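Local coordinates for uncharacterized protein DUF1285 (Shewanella baltica, PDB 2RA9) that is of unknown function but adopts a fold built from repeated structural motifs and is possibly involved in signal transduction, at residues P25-N30 against K48-I53. Numbering follows the deposited sequence.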
# COMPACT_ATOMS: atom_id res chain seq x y z
N PRO A 25 0.22 -19.44 1.43
CA PRO A 25 1.29 -18.42 1.53
C PRO A 25 2.00 -18.43 2.88
O PRO A 25 1.33 -18.53 3.92
CB PRO A 25 0.53 -17.12 1.32
CG PRO A 25 -0.69 -17.54 0.52
CD PRO A 25 -1.07 -18.84 1.09
N LEU A 26 3.32 -18.30 2.85
CA LEU A 26 4.09 -18.24 4.11
C LEU A 26 4.15 -16.85 4.71
O LEU A 26 4.43 -16.69 5.91
CB LEU A 26 5.54 -18.75 3.89
CG LEU A 26 5.63 -20.19 3.35
CD1 LEU A 26 7.09 -20.67 3.27
CD2 LEU A 26 4.76 -21.13 4.16
N PHE A 27 3.90 -15.84 3.86
CA PHE A 27 3.87 -14.44 4.27
C PHE A 27 2.42 -14.01 4.32
O PHE A 27 1.62 -14.33 3.43
CB PHE A 27 4.60 -13.56 3.25
CG PHE A 27 6.10 -13.78 3.20
CD1 PHE A 27 6.65 -14.78 2.42
CD2 PHE A 27 6.96 -12.96 3.91
CE1 PHE A 27 8.02 -15.00 2.40
CE2 PHE A 27 8.34 -13.15 3.89
CZ PHE A 27 8.88 -14.16 3.12
N ASP A 28 2.09 -13.26 5.38
CA ASP A 28 0.74 -12.76 5.61
C ASP A 28 0.80 -11.27 5.94
O ASP A 28 1.67 -10.88 6.72
CB ASP A 28 0.07 -13.51 6.78
CG ASP A 28 -0.24 -14.97 6.48
OD1 ASP A 28 -1.14 -15.22 5.66
OD2 ASP A 28 0.41 -15.88 7.02
N ILE A 29 -0.11 -10.47 5.37
CA ILE A 29 -0.27 -9.06 5.70
C ILE A 29 -1.68 -8.88 6.23
O ILE A 29 -2.65 -9.20 5.56
CB ILE A 29 -0.03 -8.13 4.50
CG1 ILE A 29 1.30 -8.45 3.84
CG2 ILE A 29 -0.06 -6.67 4.95
CD1 ILE A 29 1.61 -7.63 2.61
N ASN A 30 -1.80 -8.43 7.47
CA ASN A 30 -3.14 -8.24 8.07
C ASN A 30 -3.74 -6.91 7.66
O ASN A 30 -3.14 -6.13 6.90
CB ASN A 30 -3.13 -8.44 9.59
CG ASN A 30 -2.45 -7.33 10.36
OD1 ASN A 30 -2.20 -6.23 9.86
ND2 ASN A 30 -2.17 -7.64 11.64
N LYS A 48 9.60 -3.87 4.92
CA LYS A 48 9.99 -2.92 3.85
C LYS A 48 10.92 -3.62 2.82
O LYS A 48 10.75 -3.45 1.62
CB LYS A 48 10.69 -1.71 4.49
CG LYS A 48 11.18 -0.69 3.53
CD LYS A 48 11.68 0.54 4.27
CE LYS A 48 12.13 1.60 3.29
NZ LYS A 48 12.28 2.93 3.98
N LEU A 49 11.86 -4.43 3.29
CA LEU A 49 12.70 -5.23 2.39
C LEU A 49 11.85 -6.11 1.49
O LEU A 49 11.98 -6.12 0.26
CB LEU A 49 13.66 -6.11 3.20
CG LEU A 49 14.70 -6.90 2.44
CD1 LEU A 49 15.83 -6.01 1.90
CD2 LEU A 49 15.30 -8.01 3.28
N PHE A 50 10.95 -6.88 2.08
CA PHE A 50 10.11 -7.74 1.23
C PHE A 50 9.13 -6.93 0.35
O PHE A 50 8.81 -7.35 -0.76
CB PHE A 50 9.37 -8.80 2.06
CG PHE A 50 10.28 -9.80 2.71
CD1 PHE A 50 11.06 -10.64 1.96
CD2 PHE A 50 10.37 -9.88 4.09
CE1 PHE A 50 11.92 -11.55 2.58
CE2 PHE A 50 11.24 -10.79 4.72
CZ PHE A 50 12.02 -11.59 3.95
N ALA A 51 8.68 -5.78 0.81
CA ALA A 51 7.71 -4.98 0.03
C ALA A 51 8.35 -4.53 -1.28
O ALA A 51 7.65 -4.33 -2.26
CB ALA A 51 7.21 -3.77 0.80
N SER A 52 9.66 -4.38 -1.30
CA SER A 52 10.38 -3.92 -2.50
C SER A 52 10.23 -4.87 -3.68
O SER A 52 10.36 -4.46 -4.83
CB SER A 52 11.87 -3.69 -2.18
OG SER A 52 12.59 -4.93 -2.01
N ILE A 53 9.91 -6.12 -3.39
CA ILE A 53 9.72 -7.16 -4.42
C ILE A 53 8.29 -7.74 -4.44
O ILE A 53 8.03 -8.80 -5.01
CB ILE A 53 10.74 -8.31 -4.24
CG1 ILE A 53 10.57 -9.04 -2.90
CG2 ILE A 53 12.16 -7.80 -4.43
CD1 ILE A 53 11.33 -10.36 -2.84
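Phe-27, on strand 27-29, meets Phe-50, on helix 44-51, through a single T-shaped (edge-to-face) ring pair. The CB of Phe-27 leaves the strand toward the helix. CG lies anti to the carbonyl carbon, beside the backbone N (chi1 -68°), which brings the ring's far edge up to Phe-50. The contact is made by that edge, CE2 and CZ. CE2 of Phe-27 sits over the centre of the Phe-50 ring, 3.7 Å above its plane, and lies 3.8 Å from CE2 of Phe-50. CZ follows, 4.0 Å from CE1 of Phe-50. The ring centroids are 4.9 Å apart and the planes meet at 61°, a tilted form of the T. The contact is apolar, ring against ring. Other side chains pack around the pair: Phe-27 stacks with Tyr-37, Phe-50 touches Trp-35 and Leu-42, and Leu-63 touches both phenylalanines. Phe-27 is buried, while Phe-50 is partly exposed. The arrangement is an aromatic contact of a helix laid against a mixed beta-sheet, here in the N-terminal DUF1285 domain, where the helix links strands 40-41 and 54-57 at the sheet's two outer edges.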